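Local coordinates for protein beta-ketoacyl synthase (Burkholderia phymatum, PDB 4EWG) that probably catalyses the condensing step of fatty-acid chain elongation as a 3-oxoacyl-[acyl-carrier-protein] synthase with a thiolase-like fold, at residues A[11-21]-A[83-92]; A[344-352]-A[390-398]. All coordinates share one frame; numbering follows the deposited sequence.

Overall arrangement
From the N terminus, strand 8-16 enters first; interaction 1 closes a loop of 61 residues when helix 76-92 returns to lie along it. Much later comes helix 344-358; after the 37 residues between 352 and 390, strand 391-398 comes back to it, and interaction 2 closes there. The two follow in series, neither nested nor crossed, with centres about 16 Å apart. They meet at helix 344-358, whose W350 packs on M13 and G15, and W351 on T17. Helix 76-92 and helix 344-358 thus lie on opposite faces of strand 8-16, and the latter also packs on strand 391-398, tying the N-terminal and C-terminal halves of the thiolase-like fold.

Interaction 1 (A[11-21]-A[83-92]); sequences TGMGGVTALGS and RASELALADA
G12 and G14 of strand 8-16 present bare CA atoms to helix 76-92, an α-on-β packing in an outer layer of the thiolase-like fold. With no side chains on that face at these two positions, the axes of 11-16 and 83-92 approach to 5.8 Å, their N-to-C directions 149° apart. Small residues match them on the helix: the methyl of A88 lies 3.8 Å (CB) from G14 N, and the CB of A84 is 3.7 Å from the CA of G15. Farther along the helix, A92 CA makes a CA-H...O contact of 3.1 Å with T11 O, while T11 OG1 bonds to E245. The polar grip comes from D91. Its CG stands anti to the backbone N (chi1 171°), which carries the carboxylate alongside the strand; OD2 accepts the N-H of M13 at 2.9 Å, on its anti side and 21° out of the carboxylate plane. H258 NE2 also bonds to OD2, so this one oxygen has two partners. M13 itself points its side chain to the other face of the strand, onto W350 of helix 344-358. Toward the other end, L87 sends CD1 to G15 O (3.6 Å) and against S21 OG, while its CD2 lies over one face of the R83 guanidinium, near the rim. R83 bends at chi2. V16 crosses it at about a right angle, V16 CG2 meeting R83 CG at 3.4 Å. A water joins the two segments at this edge, accepting from R83 NE and donating to S21 OG.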
loop_
_atom_site.group_PDB
_atom_site.type_symbol
_atom_site.label_atom_id
_atom_site.label_comp_id
_atom_site.label_asym_id
_atom_site.label_seq_id
_atom_site.Cartn_x
_atom_site.Cartn_y
_atom_site.Cartn_z
ATOM N N THR A 11 3.474 -22.297 5.631
ATOM C CA THR A 11 3.455 -23.206 6.820
ATOM C C THR A 11 2.324 -22.874 7.794
ATOM O O THR A 11 2.143 -23.571 8.785
ATOM C CB THR A 11 4.786 -23.105 7.554
ATOM O OG1 THR A 11 5.060 -21.719 7.791
ATOM C CG2 THR A 11 5.905 -23.635 6.691
ATOM N N GLY A 12 1.557 -21.814 7.498
ATOM C CA GLY A 12 0.379 -21.435 8.294
ATOM C C GLY A 12 -0.727 -20.840 7.428
ATOM O O GLY A 12 -0.446 -20.036 6.533
ATOM N N MET A 13 -1.980 -21.256 7.660
ATOM C CA MET A 13 -3.150 -20.679 6.967
ATOM C C MET A 13 -4.289 -20.524 7.954
ATOM O O MET A 13 -4.530 -21.413 8.790
ATOM C CB MET A 13 -3.635 -21.571 5.807
ATOM C CG MET A 13 -2.531 -22.111 4.940
ATOM S SD MET A 13 -3.074 -22.896 3.397
ATOM C CE MET A 13 -4.085 -24.236 4.042
ATOM N N GLY A 14 -5.005 -19.413 7.853
ATOM C CA GLY A 14 -6.151 -19.159 8.680
ATOM C C GLY A 14 -6.901 -17.914 8.249
ATOM O O GLY A 14 -6.389 -17.069 7.520
ATOM N N GLY A 15 -8.111 -17.778 8.757
ATOM C CA GLY A 15 -8.922 -16.607 8.496
ATOM C C GLY A 15 -10.276 -16.619 9.181
ATOM O O GLY A 15 -10.620 -17.557 9.944
ATOM N N VAL A 16 -11.003 -15.535 8.946
ATOM C CA VAL A 16 -12.285 -15.289 9.512
ATOM C C VAL A 16 -13.207 -15.104 8.284
ATOM O O VAL A 16 -12.992 -14.191 7.524
ATOM C CB VAL A 16 -12.156 -14.030 10.482
ATOM C CG1 VAL A 16 -13.430 -13.268 10.575
ATOM C CG2 VAL A 16 -11.721 -14.440 11.899
ATOM N N THR A 17 -14.158 -16.023 8.046
ATOM C CA THR A 17 -14.972 -15.981 6.811
ATOM C C THR A 17 -16.451 -16.265 7.056
ATOM O O THR A 17 -16.820 -16.763 8.112
ATOM C CB THR A 17 -14.506 -17.037 5.754
ATOM O OG1 THR A 17 -15.144 -18.295 6.013
ATOM C CG2 THR A 17 -12.950 -17.210 5.717
ATOM N N ALA A 18 -17.289 -15.988 6.046
ATOM C CA ALA A 18 -18.744 -16.175 6.180
ATOM C C ALA A 18 -19.089 -17.650 6.400
ATOM O O ALA A 18 -20.188 -17.981 6.917
ATOM C CB ALA A 18 -19.474 -15.624 4.975
ATOM N N LEU A 19 -18.155 -18.537 6.042
ATOM C CA LEU A 19 -18.368 -19.976 6.194
ATOM C C LEU A 19 -17.671 -20.531 7.407
ATOM O O LEU A 19 -17.755 -21.738 7.652
ATOM C CB LEU A 19 -17.905 -20.750 4.937
ATOM C CG LEU A 19 -18.687 -20.526 3.639
ATOM C CD1 LEU A 19 -18.368 -21.610 2.611
ATOM C CD2 LEU A 19 -20.173 -20.483 3.898
ATOM N N GLY A 20 -16.977 -19.682 8.158
ATOM C CA GLY A 20 -16.330 -20.101 9.420
ATOM C C GLY A 20 -14.834 -19.905 9.334
ATOM O O GLY A 20 -14.349 -19.302 8.353
ATOM N N SER A 21 -14.113 -20.393 10.369
ATOM C CA SER A 21 -12.642 -20.373 10.402
ATOM C C SER A 21 -11.965 -21.704 10.153
ATOM O O SER A 21 -11.008 -21.762 9.398
ATOM C CB SER A 21 -12.129 -19.799 11.682
ATOM O OG SER A 21 -12.213 -18.384 11.606
ATOM N N ARG A 83 -7.120 -11.471 13.845
ATOM C CA ARG A 83 -7.633 -12.772 14.195
ATOM C C ARG A 83 -7.184 -13.828 13.178
ATOM O O ARG A 83 -6.775 -14.922 13.550
ATOM C CB ARG A 83 -9.157 -12.716 14.296
ATOM C CG ARG A 83 -9.803 -14.047 14.632
ATOM C CD ARG A 83 -9.209 -14.648 15.881
ATOM N NE ARG A 83 -9.924 -15.853 16.262
ATOM C CZ ARG A 83 -9.447 -16.787 17.069
ATOM N NH1 ARG A 83 -8.226 -16.668 17.570
ATOM N NH2 ARG A 83 -10.183 -17.860 17.370
ATOM N N ALA A 84 -7.271 -13.478 11.883
ATOM C CA ALA A 84 -6.779 -14.319 10.795
ATOM C C ALA A 84 -5.341 -14.698 11.005
ATOM O O ALA A 84 -4.943 -15.867 10.834
ATOM C CB ALA A 84 -6.922 -13.596 9.459
ATOM N N SER A 85 -4.553 -13.695 11.365
ATOM C CA SER A 85 -3.136 -13.855 11.434
ATOM C C SER A 85 -2.786 -14.686 12.666
ATOM O O SER A 85 -1.866 -15.499 12.613
ATOM C CB SER A 85 -2.472 -12.479 11.470
ATOM O OG SER A 85 -2.773 -11.738 10.318
ATOM N N GLU A 86 -3.541 -14.490 13.751
ATOM C CA GLU A 86 -3.447 -15.290 14.960
ATOM C C GLU A 86 -3.715 -16.772 14.700
ATOM O O GLU A 86 -2.986 -17.628 15.187
ATOM C CB GLU A 86 -4.434 -14.785 16.013
ATOM C CG GLU A 86 -4.367 -15.480 17.378
ATOM C CD GLU A 86 -5.384 -14.896 18.369
ATOM O OE1 GLU A 86 -5.017 -14.467 19.473
ATOM O OE2 GLU A 86 -6.590 -14.844 18.028
ATOM N N LEU A 87 -4.753 -17.063 13.929
ATOM C CA LEU A 87 -5.058 -18.431 13.585
ATOM C C LEU A 87 -3.897 -19.030 12.739
ATOM O O LEU A 87 -3.456 -20.157 12.989
ATOM C CB LEU A 87 -6.401 -18.516 12.842
ATOM C CG LEU A 87 -7.611 -18.269 13.754
ATOM C CD1 LEU A 87 -8.856 -17.774 13.019
ATOM C CD2 LEU A 87 -7.933 -19.498 14.621
ATOM N N ALA A 88 -3.396 -18.253 11.783
ATOM C CA ALA A 88 -2.362 -18.731 10.863
ATOM C C ALA A 88 -1.058 -18.977 11.592
ATOM O O ALA A 88 -0.376 -19.951 11.321
ATOM C CB ALA A 88 -2.140 -17.752 9.740
ATOM N N LEU A 89 -0.706 -18.072 12.491
ATOM C CA LEU A 89 0.456 -18.269 13.336
ATOM C C LEU A 89 0.345 -19.519 14.212
ATOM O O LEU A 89 1.312 -20.273 14.336
ATOM C CB LEU A 89 0.673 -17.069 14.217
ATOM C CG LEU A 89 1.309 -15.893 13.540
ATOM C CD1 LEU A 89 1.175 -14.736 14.524
ATOM C CD2 LEU A 89 2.757 -16.206 13.203
ATOM N N ALA A 90 -0.809 -19.764 14.807
ATOM C CA ALA A 90 -0.960 -20.986 15.648
ATOM C C ALA A 90 -0.724 -22.171 14.754
ATOM O O ALA A 90 0.028 -23.094 15.091
ATOM C CB ALA A 90 -2.336 -21.079 16.301
ATOM N N ASP A 91 -1.380 -22.137 13.600
ATOM C CA ASP A 91 -1.352 -23.255 12.690
ATOM C C ASP A 91 0.089 -23.481 12.253
ATOM O O ASP A 91 0.486 -24.619 12.064
ATOM C CB ASP A 91 -2.299 -23.005 11.486
ATOM C CG ASP A 91 -2.145 -24.046 10.385
ATOM O OD1 ASP A 91 -2.416 -25.267 10.630
ATOM O OD2 ASP A 91 -1.756 -23.647 9.268
ATOM N N ALA A 92 0.878 -22.408 12.133
ATOM C CA ALA A 92 2.296 -22.528 11.720
ATOM C C ALA A 92 3.237 -22.965 12.864
ATOM O O ALA A 92 4.418 -23.199 12.649
ATOM C CB ALA A 92 2.781 -21.230 11.103
HETATM O O HOH W 1 -12.169 -17.235 14.385
#

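Interaction 2 (A[344-352]-A[390-398]); sequences CGALEAWWT and EYVMSNNFA
N396, T352 and S394 carry most of the buried contact between helix 344-358 and strand 391-398; the axes of 344-352 and 391-398 run nearly antiparallel (165°) and 8.8 Å apart. N396 reaches from the strand toward the helix with its amide carbon CG 3.9 Å from G345 CA, in reach of C344 and E348. The amide plane is only 22° from that of the E348 carboxylate. E348 OE2 has a firm partner in K334, with which it forms a salt bridge. Two residues earlier on the strand, S394 extends OG anti to its backbone N (chi1 -178°), toward the helix but short of a direct bond. Water fills the step: one molecule sits 2.7 Å from S394 OG and donates to G345 O, also at 2.7 Å, so a buried hydroxyl and a helix carbonyl are linked through solvent. A second water, 2.8 Å from S394 OG, bridges that hydroxyl, E348 OE1 and the strand carbonyl N395 O. T352 turns its two branches apart. OG1 folds back to donate to E348 O at 2.7 Å, reaching it from the face opposite T352 N, so that carbonyl takes two donors; CG2 is left for the strand and meets V392 CG2 at 3.8 Å, the two methyls passing alongside one another, their side chains oppositely directed. N303 of strand 299-303 touches E348, T352 and S394. Helix 344-358 has strand 391-398 on one side and, through W350, strand 8-16 on another, consistent with a central-layer helix of the α-β-α-β-α thiolase fold.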
loop_
_atom_site.group_PDB
_atom_site.type_symbol
_atom_site.label_atom_id
_atom_site.label_comp_id
_atom_site.label_asym_id
_atom_site.label_seq_id
_atom_site.Cartn_x
_atom_site.Cartn_y
_atom_site.Cartn_z
ATOM N N CYS A 344 -10.183 -11.059 -0.609
ATOM C CA CYS A 344 -10.463 -12.110 -1.620
ATOM C C CYS A 344 -9.246 -12.882 -2.115
ATOM O O CYS A 344 -9.295 -14.115 -2.203
ATOM C CB CYS A 344 -11.297 -11.596 -2.808
ATOM S SG CYS A 344 -10.412 -10.601 -3.999
ATOM N N GLY A 345 -8.145 -12.203 -2.369
ATOM C CA GLY A 345 -6.945 -12.905 -2.851
ATOM C C GLY A 345 -6.332 -13.859 -1.831
ATOM O O GLY A 345 -5.821 -14.920 -2.207
ATOM N N ALA A 346 -6.419 -13.500 -0.539
ATOM C CA ALA A 346 -5.880 -14.319 0.532
ATOM C C ALA A 346 -6.798 -15.477 0.859
ATOM O O ALA A 346 -6.351 -16.618 0.953
ATOM C CB ALA A 346 -5.609 -13.476 1.781
ATOM N N LEU A 347 -8.083 -15.197 1.007
ATOM C CA LEU A 347 -9.067 -16.229 1.284
ATOM C C LEU A 347 -9.041 -17.264 0.165
ATOM O O LEU A 347 -8.999 -18.451 0.415
ATOM C CB LEU A 347 -10.451 -15.607 1.435
ATOM C CG LEU A 347 -11.696 -16.452 1.763
ATOM C CD1 LEU A 347 -12.764 -15.525 2.364
ATOM C CD2 LEU A 347 -12.285 -17.194 0.568
ATOM N N GLU A 348 -9.083 -16.797 -1.065
ATOM C CA GLU A 348 -9.106 -17.682 -2.228
ATOM C C GLU A 348 -7.826 -18.467 -2.381
ATOM O O GLU A 348 -7.873 -19.619 -2.784
ATOM C CB GLU A 348 -9.425 -16.886 -3.509
ATOM C CG GLU A 348 -10.889 -16.432 -3.517
ATOM C CD GLU A 348 -11.175 -15.246 -4.414
ATOM O OE1 GLU A 348 -10.418 -14.996 -5.343
ATOM O OE2 GLU A 348 -12.204 -14.585 -4.223
ATOM N N ALA A 349 -6.680 -17.864 -2.026
ATOM C CA ALA A 349 -5.430 -18.594 -2.075
ATOM C C ALA A 349 -5.490 -19.750 -1.048
ATOM O O ALA A 349 -5.208 -20.911 -1.360
ATOM C CB ALA A 349 -4.260 -17.666 -1.817
ATOM N N TRP A 350 -5.881 -19.403 0.165
ATOM C CA TRP A 350 -6.000 -20.364 1.281
ATOM C C TRP A 350 -6.875 -21.534 0.870
ATOM O O TRP A 350 -6.432 -22.686 0.890
ATOM C CB TRP A 350 -6.556 -19.611 2.485
ATOM C CG TRP A 350 -7.059 -20.448 3.623
ATOM C CD1 TRP A 350 -6.682 -21.716 3.953
ATOM C CD2 TRP A 350 -8.000 -20.043 4.650
ATOM N NE1 TRP A 350 -7.374 -22.154 5.062
ATOM C CE2 TRP A 350 -8.176 -21.181 5.522
ATOM C CE3 TRP A 350 -8.756 -18.906 4.877
ATOM C CZ2 TRP A 350 -9.020 -21.159 6.587
ATOM C CZ3 TRP A 350 -9.610 -18.897 5.958
ATOM C CH2 TRP A 350 -9.737 -19.991 6.795
ATOM N N TRP A 351 -8.116 -21.239 0.467
ATOM C CA TRP A 351 -9.074 -22.298 0.115
ATOM C C TRP A 351 -8.625 -23.085 -1.076
ATOM O O TRP A 351 -8.848 -24.285 -1.119
ATOM C CB TRP A 351 -10.450 -21.717 -0.106
ATOM C CG TRP A 351 -11.063 -21.201 1.192
ATOM C CD1 TRP A 351 -10.423 -21.020 2.407
ATOM C CD2 TRP A 351 -12.421 -20.772 1.419
ATOM N NE1 TRP A 351 -11.268 -20.531 3.326
ATOM C CE2 TRP A 351 -12.487 -20.346 2.785
ATOM C CE3 TRP A 351 -13.555 -20.707 0.642
ATOM C CZ2 TRP A 351 -13.646 -19.877 3.349
ATOM C CZ3 TRP A 351 -14.732 -20.212 1.209
ATOM C CH2 TRP A 351 -14.774 -19.813 2.541
ATOM N N THR A 352 -7.971 -22.435 -2.047
ATOM C CA THR A 352 -7.412 -23.148 -3.200
ATOM C C THR A 352 -6.336 -24.185 -2.775
ATOM O O THR A 352 -6.274 -25.262 -3.339
ATOM C CB THR A 352 -6.839 -22.172 -4.251
ATOM O OG1 THR A 352 -7.905 -21.398 -4.761
ATOM C CG2 THR A 352 -6.176 -22.888 -5.406
ATOM N N GLU A 390 -0.625 -31.131 -9.507
ATOM C CA GLU A 390 0.746 -30.849 -9.130
ATOM C C GLU A 390 0.927 -29.330 -9.015
ATOM O O GLU A 390 1.701 -28.855 -8.179
ATOM C CB GLU A 390 1.687 -31.422 -10.152
ATOM C CG GLU A 390 3.137 -31.375 -9.740
ATOM C CD GLU A 390 3.452 -32.217 -8.522
ATOM O OE1 GLU A 390 2.762 -33.256 -8.272
ATOM O OE2 GLU A 390 4.400 -31.811 -7.797
ATOM N N TYR A 391 0.200 -28.575 -9.840
ATOM C CA TYR A 391 0.159 -27.129 -9.703
ATOM C C TYR A 391 -1.238 -26.556 -9.860
ATOM O O TYR A 391 -2.025 -27.000 -10.731
ATOM C CB TYR A 391 1.059 -26.438 -10.723
ATOM C CG TYR A 391 2.511 -26.883 -10.714
ATOM C CD1 TYR A 391 2.926 -28.019 -11.429
ATOM C CD2 TYR A 391 3.488 -26.140 -10.026
ATOM C CE1 TYR A 391 4.266 -28.410 -11.431
ATOM C CE2 TYR A 391 4.822 -26.527 -10.018
ATOM C CZ TYR A 391 5.211 -27.655 -10.714
ATOM O OH TYR A 391 6.546 -28.023 -10.685
ATOM N N VAL A 392 -1.515 -25.517 -9.051
ATOM C CA VAL A 392 -2.710 -24.739 -9.201
ATOM C C VAL A 392 -2.409 -23.257 -9.321
ATOM O O VAL A 392 -1.350 -22.785 -8.904
ATOM C CB VAL A 392 -3.688 -25.012 -8.060
ATOM C CG1 VAL A 392 -4.062 -26.511 -8.088
ATOM C CG2 VAL A 392 -3.073 -24.603 -6.739
ATOM N N MET A 393 -3.356 -22.539 -9.918
ATOM C CA MET A 393 -3.258 -21.099 -10.090
ATOM C C MET A 393 -4.485 -20.404 -9.470
ATOM O O MET A 393 -5.626 -20.882 -9.606
ATOM C CB MET A 393 -3.146 -20.753 -11.577
ATOM C CG MET A 393 -3.056 -19.266 -11.889
ATOM S SD MET A 393 -2.897 -18.920 -13.672
ATOM C CE MET A 393 -1.127 -19.068 -13.887
ATOM N N SER A 394 -4.242 -19.264 -8.805
ATOM C CA SER A 394 -5.338 -18.439 -8.299
ATOM C C SER A 394 -5.151 -17.022 -8.809
ATOM O O SER A 394 -4.101 -16.410 -8.589
ATOM C CB SER A 394 -5.400 -18.421 -6.790
ATOM O OG SER A 394 -6.510 -17.634 -6.345
ATOM N N ASN A 395 -6.178 -16.520 -9.482
ATOM C CA ASN A 395 -6.130 -15.212 -10.157
ATOM C C ASN A 395 -7.064 -14.195 -9.526
ATOM O O ASN A 395 -8.062 -14.550 -8.898
ATOM C CB ASN A 395 -6.517 -15.366 -11.625
ATOM C CG ASN A 395 -5.477 -16.111 -12.423
ATOM O OD1 ASN A 395 -4.266 -15.968 -12.168
ATOM N ND2 ASN A 395 -5.934 -16.920 -13.415
ATOM N N ASN A 396 -6.702 -12.931 -9.653
ATOM C CA ASN A 396 -7.515 -11.818 -9.140
ATOM C C ASN A 396 -7.251 -10.609 -9.980
ATOM O O ASN A 396 -6.112 -10.362 -10.410
ATOM C CB ASN A 396 -7.180 -11.487 -7.674
ATOM C CG ASN A 396 -7.427 -12.652 -6.750
ATOM O OD1 ASN A 396 -8.588 -12.884 -6.285
ATOM N ND2 ASN A 396 -6.375 -13.377 -6.443
ATOM N N PHE A 397 -8.305 -9.864 -10.218
ATOM C CA PHE A 397 -8.256 -8.709 -11.114
ATOM C C PHE A 397 -9.021 -7.626 -10.456
ATOM O O PHE A 397 -10.157 -7.847 -10.099
ATOM C CB PHE A 397 -8.892 -9.059 -12.473
ATOM C CG PHE A 397 -8.321 -10.281 -13.087
ATOM C CD1 PHE A 397 -7.066 -10.254 -13.680
ATOM C CD2 PHE A 397 -8.998 -11.464 -13.052
ATOM C CE1 PHE A 397 -6.510 -11.391 -14.242
ATOM C CE2 PHE A 397 -8.445 -12.613 -13.615
ATOM C CZ PHE A 397 -7.212 -12.573 -14.205
ATOM N N ALA A 398 -8.444 -6.440 -10.375
ATOM C CA ALA A 398 -8.913 -5.432 -9.469
ATOM C C ALA A 398 -9.135 -4.062 -10.136
ATOM O O ALA A 398 -8.762 -3.818 -11.283
ATOM C CB ALA A 398 -7.912 -5.303 -8.339
HETATM O O HOH W 2 -5.974 -15.513 -4.816
HETATM O O HOH W 3 -8.880 -16.379 -7.085
#